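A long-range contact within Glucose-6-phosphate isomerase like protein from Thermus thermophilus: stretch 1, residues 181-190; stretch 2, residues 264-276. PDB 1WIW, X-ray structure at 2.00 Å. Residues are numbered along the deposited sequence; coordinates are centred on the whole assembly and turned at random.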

ATOM      1  N   THR B 181       9.325   1.397  -3.392  1.00  5.57           N
ATOM      2  CA  THR B 181      10.481   0.770  -2.759  1.00  6.95           C
ATOM      3  C   THR B 181      11.762   0.995  -3.559  1.00  8.21           C
ATOM      4  O   THR B 181      12.834   1.212  -2.980  1.00  9.05           O
ATOM      5  CB  THR B 181      10.239  -0.744  -2.565  1.00  6.92           C
ATOM      6  OG1 THR B 181       9.320  -0.938  -1.484  1.00  9.01           O
ATOM      7  CG2 THR B 181      11.538  -1.481  -2.253  1.00  5.13           C
ATOM      8  N   LEU B 182      11.658   0.943  -4.885  1.00  7.68           N
ATOM      9  CA  LEU B 182      12.829   1.167  -5.735  1.00  7.21           C
ATOM     10  C   LEU B 182      13.376   2.580  -5.533  1.00  7.23           C
ATOM     11  O   LEU B 182      14.585   2.780  -5.459  1.00  9.09           O
ATOM     12  CB  LEU B 182      12.474   0.970  -7.216  1.00  4.57           C
ATOM     13  CG  LEU B 182      12.426  -0.475  -7.721  1.00  7.78           C
ATOM     14  CD1 LEU B 182      11.817  -0.531  -9.112  1.00  7.93           C
ATOM     15  CD2 LEU B 182      13.840  -1.054  -7.727  1.00  9.42           C
ATOM     16  N   PHE B 183      12.482   3.559  -5.440  1.00  6.29           N
ATOM     17  CA  PHE B 183      12.904   4.944  -5.259  1.00  7.81           C
ATOM     18  C   PHE B 183      13.497   5.238  -3.889  1.00  7.78           C
ATOM     19  O   PHE B 183      14.309   6.155  -3.734  1.00  8.49           O
ATOM     20  CB  PHE B 183      11.742   5.887  -5.571  1.00  6.70           C
ATOM     21  CG  PHE B 183      11.615   6.195  -7.037  1.00  7.09           C
ATOM     22  CD1 PHE B 183      12.205   7.335  -7.573  1.00 10.33           C
ATOM     23  CD2 PHE B 183      11.005   5.290  -7.897  1.00  6.61           C
ATOM     24  CE1 PHE B 183      12.198   7.567  -8.950  1.00  9.65           C
ATOM     25  CE2 PHE B 183      10.989   5.509  -9.274  1.00  9.53           C
ATOM     26  CZ  PHE B 183      11.589   6.651  -9.801  1.00 11.33           C
ATOM     27  N   ALA B 184      13.104   4.461  -2.891  1.00  8.35           N
ATOM     28  CA  ALA B 184      13.654   4.665  -1.560  1.00  9.22           C
ATOM     29  C   ALA B 184      15.013   3.972  -1.479  1.00  9.59           C
ATOM     30  O   ALA B 184      15.994   4.565  -1.030  1.00 10.07           O
ATOM     31  CB  ALA B 184      12.714   4.104  -0.497  1.00  7.55           C
ATOM     32  N   ARG B 185      15.087   2.729  -1.944  1.00  8.23           N
ATOM     33  CA  ARG B 185      16.347   2.006  -1.844  1.00  9.15           C
ATOM     34  C   ARG B 185      17.448   2.443  -2.799  1.00  7.94           C
ATOM     35  O   ARG B 185      18.621   2.461  -2.426  1.00  5.64           O
ATOM     36  CB  ARG B 185      16.149   0.494  -1.992  1.00 11.99           C
ATOM     37  CG  ARG B 185      17.363  -0.235  -1.430  1.00 18.19           C
ATOM     38  CD  ARG B 185      17.668  -1.566  -2.065  1.00 21.59           C
ATOM     39  NE  ARG B 185      16.763  -2.612  -1.628  1.00 23.38           N
ATOM     40  CZ  ARG B 185      17.140  -3.864  -1.399  1.00 20.60           C
ATOM     41  NH1 ARG B 185      16.247  -4.759  -1.010  1.00 20.34           N
ATOM     42  NH2 ARG B 185      18.413  -4.212  -1.539  1.00 18.90           N
ATOM     43  N   VAL B 186      17.069   2.790  -4.025  1.00  5.84           N
ATOM     44  CA  VAL B 186      18.028   3.212  -5.037  1.00  6.06           C
ATOM     45  C   VAL B 186      18.202   4.730  -5.089  1.00  8.05           C
ATOM     46  O   VAL B 186      19.327   5.230  -5.031  1.00  9.12           O
ATOM     47  CB  VAL B 186      17.608   2.697  -6.427  1.00  7.93           C
ATOM     48  CG1 VAL B 186      18.554   3.229  -7.506  1.00  8.70           C
ATOM     49  CG2 VAL B 186      17.615   1.175  -6.431  1.00  6.52           C
ATOM     50  N   ALA B 187      17.096   5.466  -5.187  1.00  5.82           N
ATOM     51  CA  ALA B 187      17.175   6.922  -5.259  1.00  7.30           C
ATOM     52  C   ALA B 187      17.262   7.578  -3.878  1.00  7.58           C
ATOM     53  O   ALA B 187      17.511   8.780  -3.774  1.00  8.70           O
ATOM     54  CB  ALA B 187      15.975   7.477  -6.040  1.00  5.12           C
ATOM     55  N   LYS B 188      17.072   6.783  -2.825  1.00  7.17           N
ATOM     56  CA  LYS B 188      17.138   7.280  -1.453  1.00  7.51           C
ATOM     57  C   LYS B 188      16.154   8.444  -1.299  1.00  8.18           C
ATOM     58  O   LYS B 188      16.386   9.375  -0.517  1.00  6.67           O
ATOM     59  CB  LYS B 188      18.565   7.764  -1.138  1.00  9.51           C
ATOM     60  CG  LYS B 188      19.693   6.794  -1.530  1.00  9.13           C
ATOM     61  CD  LYS B 188      19.591   5.470  -0.787  1.00 11.81           C
ATOM     62  CE  LYS B 188      20.821   4.592  -1.008  1.00 10.96           C
ATOM     63  NZ  LYS B 188      21.004   4.177  -2.432  1.00 10.62           N
ATOM     64  N   SER B 189      15.054   8.374  -2.047  1.00  7.89           N
ATOM     65  CA  SER B 189      14.047   9.429  -2.050  1.00  7.36           C
ATOM     66  C   SER B 189      12.642   8.962  -1.700  1.00  7.56           C
ATOM     67  O   SER B 189      12.275   7.808  -1.906  1.00  8.47           O
ATOM     68  CB  SER B 189      14.016  10.118  -3.422  1.00  7.35           C
ATOM     69  OG  SER B 189      15.278  10.687  -3.742  1.00 10.00           O
ATOM     70  N   LEU B 190      11.859   9.898  -1.181  1.00  9.53           N
ATOM     71  CA  LEU B 190      10.489   9.654  -0.771  1.00 11.09           C
ATOM     72  C   LEU B 190       9.534   9.728  -1.963  1.00  8.61           C
ATOM     73  O   LEU B 190       9.747  10.507  -2.885  1.00  6.56           O
ATOM     74  CB  LEU B 190      10.090  10.708   0.267  1.00 14.55           C
ATOM     75  CG  LEU B 190       8.716  10.631   0.925  1.00 17.74           C
ATOM     76  CD1 LEU B 190       8.669   9.418   1.836  1.00 20.04           C
ATOM     77  CD2 LEU B 190       8.453  11.908   1.729  1.00 20.61           C
TER
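Stretch 2 (264-276) WTAYYLALLYGVD

Stretch 2 is a helix from W264 to L272, already under way when the stretch begins, followed by a turn and a short extended run to D276. It lies beside the helix of stretch 1 with the two N-to-C directions inclined by only 29° (signed crossing angle -29°), so the chains run roughly the same way. The helix axes approach to 8.8 Å, and the backbones come nearest at A187 and A270, whose CA atoms are 4.1 Å apart. Both residues are alanines, whose small methyl groups suit so close an approach.

A266 has the largest share of the contact. Its CA-to-CB bond points toward stretch 1, and its CB stands 4.0 Å from the centroid of the F183 ring, directly on the ring normal, in a CH-pi contact. A266 CB also lies 3.9 Å from V186 CB, 4.2 Å from A187 CB and 3.7 Å from L182 O. A small side chain suits this place, because it meets four neighbours at once without holding the backbones apart.

F183 covers the most surface from stretch 1. Its CA-to-CB bond points sideways, but with chi1 in the m well the end of the side chain comes nearer to stretch 2. One ring face receives A266, while the edge meets T265 and L269: F183 CZ is 3.7 Å from T265 CG2, and F183 CE1 is 3.7 Å from L269 CD2. A flat, broad ring can thus touch successive parts of one helix face. L269, with chi1 t and chi2 p, also brings CD2 to 3.9 Å from A187 CB, adding to the apolar packing.

V186 is the next largest contributor of stretch 1. Its branched side chain lies along the helix backbone, with V186 CG1 3.6 Å from A266 C and 3.5 Å from Y267 N. Y267 itself directs its CA-to-CB bond away, so the valine meets mainly backbone there. One turn after A266, the small side chain of A270 fits close to the chain, its CB 3.3 Å from V186 O and 3.8 Å from A187 CA.

Beyond the helices the contact becomes more polar. K188 leaves helical conformation with positive phi, and its side chain carries the ammonium group to the end of stretch 2, where K188 NZ donates a hydrogen bond to D276 O at 2.8 Å. K188 NZ also donates to R185 O at 2.9 Å, so the lysine joins the end of one stretch to the backbone of the other. On the way, K188 CG passes 4.1 Å from V275 CG2. Stretch 2 reaches this point through a Schellman motif at G274, whose positive phi favours glycine. S189 OG lies 3.2 Å from Y273 CE2 and donates a hydrogen bond to A187 O at 2.9 Å, which satisfies the hydroxyl within its own stretch.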

ATOM      1  N   TRP B 264      15.726   1.849 -13.380  1.00  7.14           N
ATOM      2  CA  TRP B 264      16.678   2.698 -14.085  1.00  7.15           C
ATOM      3  C   TRP B 264      16.424   4.169 -13.760  1.00  8.16           C
ATOM      4  O   TRP B 264      17.359   4.948 -13.588  1.00  7.36           O
ATOM      5  CB  TRP B 264      16.559   2.492 -15.600  1.00  7.94           C
ATOM      6  CG  TRP B 264      17.492   1.448 -16.154  1.00  6.72           C
ATOM      7  CD1 TRP B 264      17.151   0.235 -16.673  1.00  8.07           C
ATOM      8  CD2 TRP B 264      18.919   1.544 -16.260  1.00  6.93           C
ATOM      9  NE1 TRP B 264      18.278  -0.434 -17.103  1.00  8.30           N
ATOM     10  CE2 TRP B 264      19.376   0.347 -16.859  1.00  6.60           C
ATOM     11  CE3 TRP B 264      19.857   2.527 -15.908  1.00  6.45           C
ATOM     12  CZ2 TRP B 264      20.733   0.104 -17.114  1.00  8.29           C
ATOM     13  CZ3 TRP B 264      21.212   2.286 -16.163  1.00  6.81           C
ATOM     14  CH2 TRP B 264      21.634   1.083 -16.760  1.00  7.67           C
ATOM     15  N   THR B 265      15.150   4.549 -13.683  1.00  5.59           N
ATOM     16  CA  THR B 265      14.794   5.931 -13.390  1.00  5.50           C
ATOM     17  C   THR B 265      15.297   6.296 -11.990  1.00  5.75           C
ATOM     18  O   THR B 265      15.904   7.348 -11.797  1.00  5.31           O
ATOM     19  CB  THR B 265      13.264   6.128 -13.475  1.00  6.42           C
ATOM     20  OG1 THR B 265      12.823   5.823 -14.807  1.00  6.12           O
ATOM     21  CG2 THR B 265      12.880   7.564 -13.131  1.00  4.87           C
ATOM     22  N   ALA B 266      15.048   5.412 -11.028  1.00  3.84           N
ATOM     23  CA  ALA B 266      15.486   5.622  -9.654  1.00  5.92           C
ATOM     24  C   ALA B 266      17.010   5.738  -9.614  1.00  5.30           C
ATOM     25  O   ALA B 266      17.557   6.521  -8.841  1.00  6.32           O
ATOM     26  CB  ALA B 266      15.024   4.463  -8.778  1.00  2.03           C
ATOM     27  N   TYR B 267      17.684   4.951 -10.454  1.00  6.75           N
ATOM     28  CA  TYR B 267      19.147   4.964 -10.538  1.00  5.46           C
ATOM     29  C   TYR B 267      19.635   6.359 -10.923  1.00  8.27           C
ATOM     30  O   TYR B 267      20.514   6.932 -10.264  1.00  6.24           O
ATOM     31  CB  TYR B 267      19.623   3.954 -11.592  1.00  7.41           C
ATOM     32  CG  TYR B 267      21.115   4.009 -11.890  1.00  7.00           C
ATOM     33  CD1 TYR B 267      22.047   3.402 -11.044  1.00  4.87           C
ATOM     34  CD2 TYR B 267      21.592   4.708 -12.997  1.00  6.63           C
ATOM     35  CE1 TYR B 267      23.427   3.495 -11.295  1.00  6.04           C
ATOM     36  CE2 TYR B 267      22.966   4.809 -13.256  1.00  8.04           C
ATOM     37  CZ  TYR B 267      23.875   4.206 -12.403  1.00  8.75           C
ATOM     38  OH  TYR B 267      25.228   4.342 -12.650  1.00  8.79           O
ATOM     39  N   TYR B 268      19.070   6.891 -12.005  1.00  7.05           N
ATOM     40  CA  TYR B 268      19.431   8.221 -12.486  1.00  7.17           C
ATOM     41  C   TYR B 268      19.043   9.327 -11.503  1.00  8.26           C
ATOM     42  O   TYR B 268      19.759  10.319 -11.376  1.00  9.51           O
ATOM     43  CB  TYR B 268      18.794   8.481 -13.857  1.00  8.20           C
ATOM     44  CG  TYR B 268      19.425   7.660 -14.963  1.00  9.77           C
ATOM     45  CD1 TYR B 268      18.658   6.796 -15.751  1.00  7.81           C
ATOM     46  CD2 TYR B 268      20.807   7.717 -15.195  1.00  7.19           C
ATOM     47  CE1 TYR B 268      19.255   5.997 -16.747  1.00  8.00           C
ATOM     48  CE2 TYR B 268      21.411   6.928 -16.182  1.00  9.10           C
ATOM     49  CZ  TYR B 268      20.632   6.069 -16.949  1.00  7.51           C
ATOM     50  OH  TYR B 268      21.235   5.259 -17.890  1.00  9.77           O
ATOM     51  N   LEU B 269      17.928   9.161 -10.797  1.00  5.63           N
ATOM     52  CA  LEU B 269      17.521  10.185  -9.838  1.00  6.90           C
ATOM     53  C   LEU B 269      18.563  10.282  -8.722  1.00  7.58           C
ATOM     54  O   LEU B 269      18.918  11.377  -8.288  1.00  8.72           O
ATOM     55  CB  LEU B 269      16.139   9.869  -9.253  1.00  6.39           C
ATOM     56  CG  LEU B 269      15.593  10.861  -8.216  1.00  8.04           C
ATOM     57  CD1 LEU B 269      15.586  12.283  -8.780  1.00  7.82           C
ATOM     58  CD2 LEU B 269      14.189  10.453  -7.821  1.00  6.56           C
ATOM     59  N   ALA B 270      19.054   9.137  -8.257  1.00  8.94           N
ATOM     60  CA  ALA B 270      20.073   9.131  -7.213  1.00  7.37           C
ATOM     61  C   ALA B 270      21.292   9.912  -7.704  1.00  8.16           C
ATOM     62  O   ALA B 270      21.867  10.714  -6.959  1.00  8.34           O
ATOM     63  CB  ALA B 270      20.476   7.699  -6.868  1.00  9.38           C
ATOM     64  N   LEU B 271      21.680   9.683  -8.959  1.00  7.82           N
ATOM     65  CA  LEU B 271      22.826  10.385  -9.530  1.00  8.91           C
ATOM     66  C   LEU B 271      22.565  11.888  -9.561  1.00  9.56           C
ATOM     67  O   LEU B 271      23.474  12.685  -9.325  1.00 10.27           O
ATOM     68  CB  LEU B 271      23.140   9.869 -10.942  1.00 10.92           C
ATOM     69  CG  LEU B 271      23.544   8.390 -11.041  1.00 12.56           C
ATOM     70  CD1 LEU B 271      24.121   8.102 -12.425  1.00 13.76           C
ATOM     71  CD2 LEU B 271      24.581   8.063  -9.974  1.00 12.85           C
ATOM     72  N   LEU B 272      21.328  12.280  -9.848  1.00  7.77           N
ATOM     73  CA  LEU B 272      20.981  13.700  -9.869  1.00  8.57           C
ATOM     74  C   LEU B 272      21.125  14.330  -8.477  1.00  9.79           C
ATOM     75  O   LEU B 272      21.446  15.512  -8.354  1.00 10.30           O
ATOM     76  CB  LEU B 272      19.554  13.898 -10.394  1.00 10.63           C
ATOM     77  CG  LEU B 272      19.343  13.624 -11.889  1.00  9.88           C
ATOM     78  CD1 LEU B 272      17.877  13.827 -12.247  1.00 11.65           C
ATOM     79  CD2 LEU B 272      20.214  14.561 -12.709  1.00  9.82           C
ATOM     80  N   TYR B 273      20.887  13.544  -7.430  1.00  7.83           N
ATOM     81  CA  TYR B 273      21.036  14.045  -6.065  1.00  8.86           C
ATOM     82  C   TYR B 273      22.474  13.844  -5.587  1.00  9.93           C
ATOM     83  O   TYR B 273      22.824  14.204  -4.469  1.00  9.65           O
ATOM     84  CB  TYR B 273      20.081  13.327  -5.105  1.00  9.79           C
ATOM     85  CG  TYR B 273      18.636  13.741  -5.252  1.00 12.42           C
ATOM     86  CD1 TYR B 273      18.273  15.086  -5.226  1.00 10.78           C
ATOM     87  CD2 TYR B 273      17.623  12.786  -5.395  1.00 11.82           C
ATOM     88  CE1 TYR B 273      16.945  15.475  -5.335  1.00 13.13           C
ATOM     89  CE2 TYR B 273      16.286  13.167  -5.503  1.00 12.66           C
ATOM     90  CZ  TYR B 273      15.957  14.514  -5.472  1.00 13.25           C
ATOM     91  OH  TYR B 273      14.640  14.906  -5.561  1.00 14.47           O
ATOM     92  N   GLY B 274      23.296  13.251  -6.444  1.00 10.83           N
ATOM     93  CA  GLY B 274      24.687  13.018  -6.098  1.00 11.93           C
ATOM     94  C   GLY B 274      24.912  11.989  -5.009  1.00 12.36           C
ATOM     95  O   GLY B 274      25.891  12.068  -4.270  1.00 11.10           O
ATOM     96  N   VAL B 275      24.005  11.026  -4.883  1.00 12.75           N
ATOM     97  CA  VAL B 275      24.180   9.993  -3.872  1.00 13.15           C
ATOM     98  C   VAL B 275      24.369   8.642  -4.537  1.00 12.20           C
ATOM     99  O   VAL B 275      23.966   8.431  -5.684  1.00 11.33           O
ATOM    100  CB  VAL B 275      22.981   9.911  -2.896  1.00 16.23           C
ATOM    101  CG1 VAL B 275      22.867  11.212  -2.106  1.00 16.30           C
ATOM    102  CG2 VAL B 275      21.696   9.612  -3.659  1.00 16.94           C
ATOM    103  N   ASP B 276      25.005   7.736  -3.812  1.00  9.42           N
ATOM    104  CA  ASP B 276      25.263   6.405  -4.321  1.00 10.47           C
ATOM    105  C   ASP B 276      23.945   5.636  -4.413  1.00  9.46           C
ATOM    106  O   ASP B 276      23.242   5.477  -3.420  1.00  8.56           O
ATOM    107  CB  ASP B 276      26.222   5.670  -3.383  1.00 11.96           C
ATOM    108  CG  ASP B 276      26.749   4.381  -3.981  1.00 14.49           C
ATOM    109  OD1 ASP B 276      26.109   3.847  -4.911  1.00 12.52           O
ATOM    110  OD2 ASP B 276      27.802   3.897  -3.514  1.00 17.25           O
TER